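Local coordinates for protein enoyl-CoA hydratase/carnithine racemase (Thermus thermophilus JL-18, PDB 6SL9) that probably isomerises CoA thioesters in phenylacetic acid catabolism, as the oxepin-CoA forming isomerase PaaG of the crotonase family, at residues E9-V14 with E189-A194; E48-L53 with G200-Y205; T68-R73 with E78-R83; L146-R149 with K155-E158. One frame throughout, in Å; residues are numbered along the deposited sequence.

Interaction 1 of 4, residues E9-V14 with E189-A194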
loop_
_atom_site.group_PDB
_atom_site.type_symbol
_atom_site.label_atom_id
_atom_site.label_comp_id
_atom_site.label_asym_id
_atom_site.label_seq_id
_atom_site.Cartn_x
_atom_site.Cartn_y
_atom_site.Cartn_z
ATOM N N GLU A 9 8.705 33.577 5.134
ATOM C CA GLU A 9 10.075 34.109 5.181
ATOM C C GLU A 9 10.909 33.257 4.219
ATOM O O GLU A 9 10.798 32.083 4.226
ATOM C CB GLU A 9 10.619 33.987 6.601
ATOM C CG GLU A 9 12.115 34.131 6.719
ATOM C CD GLU A 9 12.680 33.597 8.018
ATOM O OE1 GLU A 9 13.912 33.402 8.054
ATOM O OE2 GLU A 9 11.898 33.363 8.963
ATOM N N ARG A 10 11.799 33.877 3.484
ATOM C CA ARG A 10 12.717 33.184 2.604
ATOM C C ARG A 10 14.079 33.110 3.292
ATOM O O ARG A 10 14.604 34.115 3.802
ATOM C CB ARG A 10 12.855 33.822 1.223
ATOM C CG ARG A 10 13.682 32.966 0.269
ATOM C CD ARG A 10 13.571 33.323 -1.201
ATOM N NE ARG A 10 13.972 34.696 -1.512
ATOM C CZ ARG A 10 15.191 35.108 -1.805
ATOM N NH1 ARG A 10 15.374 36.372 -2.127
ATOM N NH2 ARG A 10 16.225 34.286 -1.758
ATOM N N GLN A 11 14.629 31.909 3.345
ATOM C CA GLN A 11 15.998 31.657 3.849
ATOM C C GLN A 11 16.717 30.935 2.707
ATOM O O GLN A 11 16.312 29.799 2.350
ATOM C CB GLN A 11 15.938 30.803 5.105
ATOM C CG GLN A 11 15.143 31.424 6.233
ATOM C CD GLN A 11 15.771 31.015 7.532
ATOM O OE1 GLN A 11 16.955 30.724 7.592
ATOM N NE2 GLN A 11 14.964 30.923 8.567
ATOM N N ASP A 12 17.691 31.584 2.068
ATOM C CA ASP A 12 18.321 31.014 0.841
ATOM C C ASP A 12 17.241 30.696 -0.186
ATOM O O ASP A 12 16.478 31.579 -0.662
ATOM C CB ASP A 12 19.004 29.661 1.119
ATOM C CG ASP A 12 20.227 29.665 2.030
ATOM O OD1 ASP A 12 20.505 30.704 2.705
ATOM O OD2 ASP A 12 20.923 28.615 2.069
ATOM N N GLY A 13 17.244 29.440 -0.574
ATOM C CA GLY A 13 16.321 28.889 -1.582
ATOM C C GLY A 13 15.047 28.295 -0.993
ATOM O O GLY A 13 14.322 27.619 -1.720
ATOM N N VAL A 14 14.784 28.528 0.295
ATOM C CA VAL A 14 13.640 27.922 1.002
ATOM C C VAL A 14 12.612 29.002 1.345
ATOM O O VAL A 14 12.956 29.986 2.026
ATOM C CB VAL A 14 14.098 27.159 2.259
ATOM C CG1 VAL A 14 12.889 26.538 2.964
ATOM C CG2 VAL A 14 15.122 26.106 1.909
ATOM N N GLU A 189 16.865 21.362 12.033
ATOM C CA GLU A 189 17.006 20.127 11.227
ATOM C C GLU A 189 16.104 20.243 9.984
ATOM O O GLU A 189 16.530 19.817 8.892
ATOM C CB GLU A 189 16.699 18.883 12.095
ATOM C CG GLU A 189 17.707 18.651 13.192
ATOM C CD GLU A 189 18.267 17.283 13.412
ATOM O OE1 GLU A 189 18.816 17.090 14.529
ATOM O OE2 GLU A 189 18.319 16.476 12.453
ATOM N N ALA A 190 14.889 20.722 10.138
ATOM C CA ALA A 190 13.950 20.766 8.994
ATOM C C ALA A 190 14.502 21.767 7.980
ATOM O O ALA A 190 14.425 21.539 6.779
ATOM C CB ALA A 190 12.560 21.150 9.470
ATOM N N LEU A 191 15.025 22.900 8.448
ATOM C CA LEU A 191 15.590 23.914 7.528
ATOM C C LEU A 191 16.831 23.358 6.819
ATOM O O LEU A 191 17.014 23.624 5.645
ATOM C CB LEU A 191 15.871 25.223 8.239
ATOM C CG LEU A 191 16.278 26.339 7.314
ATOM C CD1 LEU A 191 15.223 26.686 6.274
ATOM C CD2 LEU A 191 16.594 27.567 8.136
ATOM N N SER A 192 17.691 22.647 7.521
ATOM C CA SER A 192 18.895 22.046 6.897
ATOM C C SER A 192 18.439 21.127 5.768
ATOM O O SER A 192 19.036 21.154 4.670
ATOM C CB SER A 192 19.690 21.287 7.955
ATOM O OG SER A 192 20.794 20.681 7.350
ATOM N N LEU A 193 17.447 20.269 6.026
ATOM C CA LEU A 193 16.988 19.333 4.975
ATOM C C LEU A 193 16.372 20.134 3.812
ATOM O O LEU A 193 16.650 19.859 2.651
ATOM C CB LEU A 193 15.961 18.379 5.588
ATOM C CG LEU A 193 15.261 17.430 4.607
ATOM C CD1 LEU A 193 16.271 16.565 3.918
ATOM C CD2 LEU A 193 14.219 16.579 5.295
ATOM N N ALA A 194 15.535 21.118 4.089
ATOM C CA ALA A 194 14.939 21.953 3.037
ATOM C C ALA A 194 16.021 22.646 2.220
ATOM O O ALA A 194 15.896 22.730 1.006
ATOM C CB ALA A 194 13.950 22.914 3.639
#

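Interaction 2 of 4, residues E48-L53 with G200-Y205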
loop_
_atom_site.group_PDB
_atom_site.type_symbol
_atom_site.label_atom_id
_atom_site.label_comp_id
_atom_site.label_asym_id
_atom_site.label_seq_id
_atom_site.Cartn_x
_atom_site.Cartn_y
_atom_site.Cartn_z
ATOM N N GLU A 48 13.498 32.340 -7.082
ATOM C CA GLU A 48 14.508 32.255 -6.003
ATOM C C GLU A 48 14.185 31.143 -4.982
ATOM O O GLU A 48 14.980 30.864 -4.035
ATOM C CB GLU A 48 14.690 33.617 -5.331
ATOM C CG GLU A 48 15.385 34.618 -6.292
ATOM C CD GLU A 48 15.760 35.980 -5.825
ATOM O OE1 GLU A 48 16.171 36.760 -6.694
ATOM O OE2 GLU A 48 15.663 36.219 -4.637
ATOM N N VAL A 49 13.030 30.504 -5.121
ATOM C CA VAL A 49 12.574 29.434 -4.212
ATOM C C VAL A 49 12.733 28.086 -4.899
ATOM O O VAL A 49 12.194 27.905 -6.003
ATOM C CB VAL A 49 11.141 29.688 -3.743
ATOM C CG1 VAL A 49 10.605 28.535 -2.970
ATOM C CG2 VAL A 49 11.068 30.969 -2.935
ATOM N N ARG A 50 13.439 27.158 -4.248
ATOM C CA ARG A 50 13.591 25.785 -4.767
ATOM C C ARG A 50 13.013 24.749 -3.820
ATOM O O ARG A 50 12.908 23.587 -4.207
ATOM C CB ARG A 50 15.056 25.481 -5.056
ATOM C CG ARG A 50 15.727 26.374 -6.058
ATOM C CD ARG A 50 15.996 25.802 -7.414
ATOM N NE ARG A 50 16.858 24.635 -7.406
ATOM C CZ ARG A 50 18.174 24.640 -7.366
ATOM N NH1 ARG A 50 18.894 25.749 -7.323
ATOM N NH2 ARG A 50 18.782 23.481 -7.365
ATOM N N ALA A 51 12.600 25.135 -2.632
ATOM C CA ALA A 51 11.973 24.211 -1.673
ATOM C C ALA A 51 11.092 25.005 -0.735
ATOM O O ALA A 51 11.335 26.209 -0.552
ATOM C CB ALA A 51 13.020 23.451 -0.891
ATOM N N LEU A 52 10.104 24.362 -0.141
ATOM C CA LEU A 52 9.228 24.979 0.862
ATOM C C LEU A 52 9.310 24.173 2.155
ATOM O O LEU A 52 9.567 22.960 2.123
ATOM C CB LEU A 52 7.804 25.023 0.330
ATOM C CG LEU A 52 7.497 26.071 -0.745
ATOM C CD1 LEU A 52 7.994 25.609 -2.102
ATOM C CD2 LEU A 52 6.026 26.353 -0.830
ATOM N N LEU A 53 9.090 24.891 3.256
ATOM C CA LEU A 53 9.063 24.287 4.599
ATOM C C LEU A 53 7.782 24.802 5.272
ATOM O O LEU A 53 7.609 26.026 5.347
ATOM C CB LEU A 53 10.284 24.699 5.406
ATOM C CG LEU A 53 10.366 24.267 6.874
ATOM C CD1 LEU A 53 10.208 22.791 7.072
ATOM C CD2 LEU A 53 11.697 24.763 7.444
ATOM N N GLY A 200 18.946 20.677 -4.910
ATOM C CA GLY A 200 18.752 19.466 -5.693
ATOM C C GLY A 200 18.057 19.726 -7.019
ATOM O O GLY A 200 17.716 20.854 -7.402
ATOM N N PRO A 201 17.809 18.635 -7.767
ATOM C CA PRO A 201 17.247 18.734 -9.121
ATOM C C PRO A 201 15.727 18.912 -9.028
ATOM O O PRO A 201 14.977 17.950 -9.078
ATOM C CB PRO A 201 17.649 17.402 -9.772
ATOM C CG PRO A 201 17.711 16.424 -8.611
ATOM C CD PRO A 201 18.212 17.241 -7.433
ATOM N N THR A 202 15.320 20.161 -8.930
ATOM C CA THR A 202 13.932 20.494 -8.609
ATOM C C THR A 202 12.952 19.865 -9.617
ATOM O O THR A 202 11.843 19.446 -9.219
ATOM C CB THR A 202 13.785 22.009 -8.509
ATOM O OG1 THR A 202 14.867 22.549 -7.780
ATOM C CG2 THR A 202 12.466 22.422 -7.919
ATOM N N ARG A 203 13.323 19.846 -10.880
ATOM C CA ARG A 203 12.424 19.244 -11.889
ATOM C C ARG A 203 12.266 17.750 -11.641
ATOM O O ARG A 203 11.149 17.189 -11.830
ATOM C CB ARG A 203 12.873 19.489 -13.312
ATOM C CG ARG A 203 12.975 20.948 -13.713
ATOM C CD ARG A 203 11.692 21.703 -13.498
ATOM N NE ARG A 203 10.578 21.093 -14.234
ATOM C CZ ARG A 203 9.295 21.067 -13.886
ATOM N NH1 ARG A 203 8.408 20.414 -14.637
ATOM N NH2 ARG A 203 8.886 21.625 -12.767
ATOM N N ALA A 204 13.334 17.063 -11.311
ATOM C CA ALA A 204 13.252 15.625 -11.044
ATOM C C ALA A 204 12.379 15.412 -9.817
ATOM O O ALA A 204 11.547 14.512 -9.803
ATOM C CB ALA A 204 14.604 15.023 -10.884
ATOM N N TYR A 205 12.474 16.295 -8.812
ATOM C CA TYR A 205 11.586 16.163 -7.633
ATOM C C TYR A 205 10.149 16.345 -8.085
ATOM O O TYR A 205 9.253 15.574 -7.670
ATOM C CB TYR A 205 11.948 17.166 -6.547
ATOM C CG TYR A 205 13.332 17.060 -5.948
ATOM C CD1 TYR A 205 13.977 15.871 -5.718
ATOM C CD2 TYR A 205 13.959 18.201 -5.488
ATOM C CE1 TYR A 205 15.189 15.802 -5.052
ATOM C CE2 TYR A 205 15.168 18.169 -4.833
ATOM C CZ TYR A 205 15.808 16.971 -4.623
ATOM O OH TYR A 205 17.006 16.938 -3.982
HETATM O O HOH W 1 14.502 21.675 -5.291
#

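Interaction 3 of 4, residues T68-R73 with E78-R83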
loop_
_atom_site.group_PDB
_atom_site.type_symbol
_atom_site.label_atom_id
_atom_site.label_comp_id
_atom_site.label_asym_id
_atom_site.label_seq_id
_atom_site.Cartn_x
_atom_site.Cartn_y
_atom_site.Cartn_z
ATOM N N THR A 68 -16.067 27.029 14.773
ATOM C CA THR A 68 -16.791 28.320 14.860
ATOM C C THR A 68 -16.930 28.960 13.475
ATOM O O THR A 68 -17.777 29.857 13.346
ATOM C CB THR A 68 -16.156 29.253 15.879
ATOM O OG1 THR A 68 -14.997 29.808 15.238
ATOM C CG2 THR A 68 -15.864 28.534 17.175
ATOM N N GLU A 69 -16.246 28.456 12.443
ATOM C CA GLU A 69 -16.420 29.045 11.088
ATOM C C GLU A 69 -17.872 28.948 10.618
ATOM O O GLU A 69 -18.297 29.766 9.835
ATOM C CB GLU A 69 -15.468 28.355 10.119
ATOM C CG GLU A 69 -15.468 29.002 8.746
ATOM C CD GLU A 69 -14.428 28.511 7.745
ATOM O OE1 GLU A 69 -14.391 29.026 6.638
ATOM O OE2 GLU A 69 -13.689 27.659 8.045
ATOM N N PHE A 70 -18.578 27.907 11.026
ATOM C CA PHE A 70 -19.955 27.573 10.586
ATOM C C PHE A 70 -20.964 28.205 11.538
ATOM O O PHE A 70 -20.703 28.272 12.770
ATOM C CB PHE A 70 -20.092 26.056 10.428
ATOM C CG PHE A 70 -19.051 25.440 9.543
ATOM C CD1 PHE A 70 -19.025 25.682 8.191
ATOM C CD2 PHE A 70 -18.000 24.772 10.125
ATOM C CE1 PHE A 70 -18.017 25.145 7.405
ATOM C CE2 PHE A 70 -17.000 24.237 9.337
ATOM C CZ PHE A 70 -17.011 24.430 7.987
ATOM N N GLY A 71 -22.094 28.619 10.979
ATOM C CA GLY A 71 -23.167 29.153 11.817
ATOM C C GLY A 71 -23.739 28.034 12.654
ATOM O O GLY A 71 -23.086 26.983 12.829
ATOM N N ASP A 72 -24.938 28.282 13.159
ATOM C CA ASP A 72 -25.792 27.282 13.834
ATOM C C ASP A 72 -26.629 26.608 12.729
ATOM O O ASP A 72 -27.177 25.575 13.022
ATOM C CB ASP A 72 -26.555 27.935 15.012
ATOM C CG ASP A 72 -25.731 28.209 16.278
ATOM O OD1 ASP A 72 -24.783 29.039 16.220
ATOM O OD2 ASP A 72 -26.061 27.615 17.354
ATOM N N ARG A 73 -26.648 27.125 11.483
ATOM C CA ARG A 73 -27.377 26.530 10.310
ATOM C C ARG A 73 -26.904 25.075 10.093
ATOM O O ARG A 73 -25.762 24.727 10.544
ATOM C CB ARG A 73 -27.211 27.382 9.040
ATOM C CG ARG A 73 -25.805 27.951 8.858
ATOM C CD ARG A 73 -25.413 28.331 7.438
ATOM N NE ARG A 73 -26.206 29.434 6.897
ATOM C CZ ARG A 73 -25.796 30.701 6.716
ATOM N NH1 ARG A 73 -26.661 31.580 6.215
ATOM N NH2 ARG A 73 -24.562 31.097 7.051
ATOM N N GLU A 78 -20.206 19.604 1.824
ATOM C CA GLU A 78 -19.875 19.353 0.413
ATOM C C GLU A 78 -19.468 20.664 -0.248
ATOM O O GLU A 78 -18.437 20.718 -0.935
ATOM C CB GLU A 78 -20.970 18.599 -0.345
ATOM C CG GLU A 78 -20.613 18.360 -1.798
ATOM C CD GLU A 78 -21.657 17.640 -2.617
ATOM O OE1 GLU A 78 -22.556 17.030 -2.046
ATOM O OE2 GLU A 78 -21.478 17.665 -3.886
ATOM N N ALA A 79 -20.265 21.711 -0.064
ATOM C CA ALA A 79 -19.911 22.984 -0.726
ATOM C C ALA A 79 -18.598 23.558 -0.159
ATOM O O ALA A 79 -17.759 24.071 -0.914
ATOM C CB ALA A 79 -21.035 23.974 -0.547
ATOM N N HIS A 80 -18.399 23.434 1.132
ATOM C CA HIS A 80 -17.191 23.987 1.773
ATOM C C HIS A 80 -15.950 23.256 1.202
ATOM O O HIS A 80 -14.978 23.925 0.818
ATOM C CB HIS A 80 -17.329 23.793 3.287
ATOM C CG HIS A 80 -16.234 24.470 4.009
ATOM N ND1 HIS A 80 -16.228 25.851 4.160
ATOM C CD2 HIS A 80 -15.117 23.994 4.600
ATOM C CE1 HIS A 80 -15.148 26.187 4.848
ATOM N NE2 HIS A 80 -14.432 25.093 5.099
ATOM N N LEU A 81 -15.981 21.944 1.192
ATOM C CA LEU A 81 -14.830 21.171 0.694
ATOM C C LEU A 81 -14.653 21.333 -0.799
ATOM O O LEU A 81 -13.509 21.468 -1.250
ATOM C CB LEU A 81 -14.940 19.706 1.143
ATOM C CG LEU A 81 -14.709 19.469 2.643
ATOM C CD1 LEU A 81 -15.133 18.042 2.984
ATOM C CD2 LEU A 81 -13.270 19.716 3.073
ATOM N N ARG A 82 -15.738 21.442 -1.564
ATOM C CA ARG A 82 -15.539 21.675 -2.995
ATOM C C ARG A 82 -14.814 22.996 -3.192
ATOM O O ARG A 82 -13.976 23.111 -4.101
ATOM C CB ARG A 82 -16.861 21.650 -3.781
ATOM C CG ARG A 82 -17.335 20.227 -4.012
ATOM C CD ARG A 82 -18.582 20.220 -4.914
ATOM N NE ARG A 82 -19.131 18.892 -5.105
ATOM C CZ ARG A 82 -18.618 17.921 -5.881
ATOM N NH1 ARG A 82 -17.520 18.147 -6.582
ATOM N NH2 ARG A 82 -19.219 16.728 -5.936
ATOM N N ARG A 83 -15.151 24.005 -2.404
ATOM C CA ARG A 83 -14.472 25.319 -2.521
ATOM C C ARG A 83 -13.009 25.203 -2.113
ATOM O O ARG A 83 -12.168 25.771 -2.823
ATOM C CB ARG A 83 -15.222 26.343 -1.692
ATOM C CG ARG A 83 -14.527 27.676 -1.613
ATOM C CD ARG A 83 -14.211 28.319 -2.941
ATOM N NE ARG A 83 -13.437 29.544 -2.724
ATOM C CZ ARG A 83 -12.130 29.592 -2.423
ATOM N NH1 ARG A 83 -11.355 28.520 -2.429
ATOM N NH2 ARG A 83 -11.589 30.758 -2.221
HETATM O O HOH W 2 -12.185 25.524 6.472
#

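Interaction 4 of 4, residues L146-R149 with K155-E158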
loop_
_atom_site.group_PDB
_atom_site.type_symbol
_atom_site.label_atom_id
_atom_site.label_comp_id
_atom_site.label_asym_id
_atom_site.label_seq_id
_atom_site.Cartn_x
_atom_site.Cartn_y
_atom_site.Cartn_z
ATOM N N LEU A 146 -4.319 9.833 1.499
ATOM C CA LEU A 146 -2.947 9.689 1.982
ATOM C C LEU A 146 -2.771 8.611 3.019
ATOM O O LEU A 146 -1.774 7.890 2.974
ATOM C CB LEU A 146 -2.487 11.021 2.596
ATOM C CG LEU A 146 -2.081 12.140 1.648
ATOM C CD1 LEU A 146 -1.683 13.327 2.490
ATOM C CD2 LEU A 146 -0.920 11.727 0.753
ATOM N N LEU A 147 -3.681 8.494 3.980
ATOM C CA LEU A 147 -3.354 7.630 5.126
ATOM C C LEU A 147 -3.156 6.171 4.748
ATOM O O LEU A 147 -2.133 5.626 5.173
ATOM C CB LEU A 147 -4.381 7.832 6.228
ATOM C CG LEU A 147 -3.998 7.203 7.558
ATOM C CD1 LEU A 147 -2.742 7.832 8.105
ATOM C CD2 LEU A 147 -5.133 7.418 8.541
ATOM N N PRO A 148 -4.035 5.545 3.965
ATOM C CA PRO A 148 -3.776 4.157 3.630
ATOM C C PRO A 148 -2.494 3.968 2.808
ATOM O O PRO A 148 -1.817 2.949 2.967
ATOM C CB PRO A 148 -5.007 3.725 2.859
ATOM C CG PRO A 148 -6.033 4.819 3.047
ATOM C CD PRO A 148 -5.324 6.047 3.425
ATOM N N ARG A 149 -2.162 4.944 1.947
ATOM C CA ARG A 149 -0.912 4.843 1.152
ATOM C C ARG A 149 0.317 4.931 2.085
ATOM O O ARG A 149 1.342 4.251 1.843
ATOM C CB ARG A 149 -0.937 6.001 0.108
ATOM C CG ARG A 149 -2.004 5.795 -0.985
ATOM C CD ARG A 149 -2.215 7.009 -1.845
ATOM N NE ARG A 149 -2.951 6.835 -3.077
ATOM C CZ ARG A 149 -4.235 6.520 -3.129
ATOM N NH1 ARG A 149 -4.927 6.555 -1.998
ATOM N NH2 ARG A 149 -4.876 6.358 -4.302
ATOM N N LYS A 155 -3.470 -0.270 9.396
ATOM C CA LYS A 155 -3.291 0.838 10.366
ATOM C C LYS A 155 -4.234 1.996 10.067
ATOM O O LYS A 155 -4.696 2.648 10.993
ATOM C CB LYS A 155 -1.833 1.267 10.411
ATOM C CG LYS A 155 -0.932 0.310 11.152
ATOM C CD LYS A 155 -1.247 0.325 12.653
ATOM C CE LYS A 155 -0.237 -0.385 13.495
ATOM N NZ LYS A 155 -0.742 -0.489 14.883
ATOM N N ALA A 156 -4.522 2.252 8.801
ATOM C CA ALA A 156 -5.476 3.328 8.478
ATOM C C ALA A 156 -6.834 3.008 9.114
ATOM O O ALA A 156 -7.491 3.920 9.666
ATOM C CB ALA A 156 -5.574 3.524 6.972
ATOM N N GLN A 157 -7.292 1.754 9.073
ATOM C CA GLN A 157 -8.605 1.386 9.707
ATOM C C GLN A 157 -8.582 1.758 11.170
ATOM O O GLN A 157 -9.563 2.359 11.697
ATOM C CB GLN A 157 -8.811 -0.144 9.588
ATOM C CG GLN A 157 -9.206 -0.518 8.186
ATOM C CD GLN A 157 -9.131 -2.037 8.014
ATOM O OE1 GLN A 157 -8.219 -2.734 8.526
ATOM N NE2 GLN A 157 -10.018 -2.480 7.174
ATOM N N GLU A 158 -7.535 1.325 11.873
ATOM C CA GLU A 158 -7.513 1.564 13.338
ATOM C C GLU A 158 -7.452 3.075 13.603
ATOM O O GLU A 158 -8.137 3.596 14.480
ATOM C CB GLU A 158 -6.278 0.851 13.866
ATOM C CG GLU A 158 -6.094 0.910 15.361
ATOM C CD GLU A 158 -4.934 0.085 15.863
ATOM O OE1 GLU A 158 -4.187 -0.563 15.048
ATOM O OE2 GLU A 158 -4.780 0.085 17.097
#

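Interaction 1 of 4, residues E9-V14 with E189-A194
Val14 and Leu191 make the apolar core of this contact, with Ala194 one helical turn further along. Val14 CG1 lies 4.1 Å from Leu191 CD1, the two side chains running obliquely past each other. The valine also straddles the methyl of Ala194: CG2 comes within 3.8 Å of Ala194 CB, and CG1 is as near. With CG1 trans to its own backbone N (chi1 -180°), both valine methyls are turned to the helix, and CG2 rests against the backbone as well, 3.6 Å from Ala194 O.

Gln11 adds a van der Waals contact beside the apolar core. It crosses Leu191 at about a right angle, and its amide meets the other leucine methyl, OE1 standing 3.2 Å from Leu191 CD2. Leu191 thus splits its branches, CD1 to the valine and CD2 to the glutamine.

Backbone bonds shape the first segment. Gln11 N to Val14 O and Val14 N to Gln11 O close a type II' turn through Asp12 and Gly13, and Arg10 NH2 reaches over to Asp12 O at 2.9 Å in its guanidinium plane. Val14 also touches Leu53 of the next strand. This is a beta hairpin between strands 6-11 and 14-19 at the edge of the crotonase sheet, with helix 186-197 packed on its face.

Interaction 2 of 4, residues E48-L53 with G200-Y205
The N-terminus of helix 202-214, with Pro201 at its N-cap, meets the loop leading into sheet strand 51-56 of the crotonase fold through a single arginine. Arg50 presents one edge of its guanidinium to the segment 200-205 and places two nitrogens there. NH2 donates to Gly200 O at 2.8 Å, a nearly straight bond (164°) within 1° of the guanidinium plane, although it approaches from a little off the plane of the carbonyl. NE donates to Thr202 OG1 at 2.9 Å, again close to the guanidinium plane. Two bonds to one edge fix the rotation of the flat group. The chain of Arg50 is bent at chi2 (-106°) and again at chi3, which folds the guanidinium back beside the threonine.

NH2 has a further, weak bond to Phe255 O, so the C-terminal tail shares this arginine. The start of the helix also borders the second subunit: Pro201 and Tyr205 pack on Val133 of that neighbouring chain. The hydroxyl of Thr202 sits beside its backbone N, where it accepts from Arg50 NE and donates to one bound water. That water completes the link, donating to Arg50 O at 2.7 Å while accepting from Thr202 OG1, also at 2.7 Å.

Interaction 3 of 4, residues T68-R73 with E78-R83
Phe70 points the edge of its ring at the face of His80, a T-shaped pair with ring centroids 5.0 Å apart and planes at 76°. Phe70 CZ stands over the centre of the imidazole, while CE1 lies 3.8 Å from His80 ND1. The histidine reaches out from helix 77-93 with CG trans to its backbone N (chi1 -173°), which carries the ring off the helix toward the loop 68-73.

Glu69 and His80 approach from opposite directions, and the carboxylate meets the imidazole at its edge, near the ring plane. The extended chain of Glu69 brings OE1 to 3.4 Å from His80 CE1, with the carboxylate plane turned nearly perpendicular to the ring, at 84°. The histidine is therefore met over one face by a phenyl edge and at its rim by a carboxylate. A water joins the two polar groups: it donates to Glu69 OE2 at 3.0 Å and lies 2.7 Å from His80 NE2, in the imidazole plane.

The carboxylate is held by other partners too, OE2 by Gln65 NE2 and OE1 by the backbone N of Gly30. Phe70 makes a second edge-to-face pair with Tyr77, and His80 also meets the ring of Tyr84, so the contact belongs to a small aromatic cluster near the surface. The nearby carboxylate would probably favour a positive imidazole electrostatically, while its bonds to Gln65 and Gly30 should temper that influence.

Interaction 4 of 4, residues L146-R149 with K155-E158
This is a buried, wholly apolar packing of two successive helices, 143-151 and 153-162, joined by a short turn. Their closest backbone approach is at Pro148 and Ala156, whose CA atoms are 5.2 Å apart, a distance made possible by the small alanine. The methyl of Ala156 is the centre of the contact. It points at the first helix and sits over the backbone of Pro148, with CB 3.8 Å from Pro148 CA. The proline ring flanks it, Pro148 CB lying 4.2 Å from Ala156 CB.

Leu147 covers the methyl from a neighbouring position: its branch carbon CG is 4.0 Å from Ala156 CB, and CD2 lies 4.1 Å from Ala156 CA. With chi1 at -169°, CG is trans to the backbone N, and this directs the leucine toward the second helix. Pro148 has no N-H to give to the preceding turn, and the first helix is kinked there, just where the alanine meets it.

Both helices also touch the third subunit, Pro148 resting on Tyr216 of that chain and Gln157 OE1 accepting from its Arg120 NH1, while Arg149 is backbone-bonded to the second subunit. Within their own chain the helices pack side by side, and Leu147 reaches Thr130, just after strand 127-129, and Leu176, shortly after helix 168-174.

Interactions 1 and 2 adjoin, with centres about 11 Å apart, and share the six-stranded sheet: Arg10 NH1 forms a salt bridge with Glu48 OE2, and Ala190 packs on Leu53. Their segments alternate along the chain, so two later helices, 186-197 and 202-214, return to the N-terminal part of the sheet. Interactions 3 and 4 come one after the other in the sequence between residues 53 and 189 and lie on the opposite side of the chain's centre, about 28 to 35 Å away between centres; their own centres are about 26 Å apart. Both are local, and both touch the third subunit, while interactions 2 and 4 border the second. The four contacts thus combine packing of C-terminal helices on the sheet with contacts at the subunit interfaces.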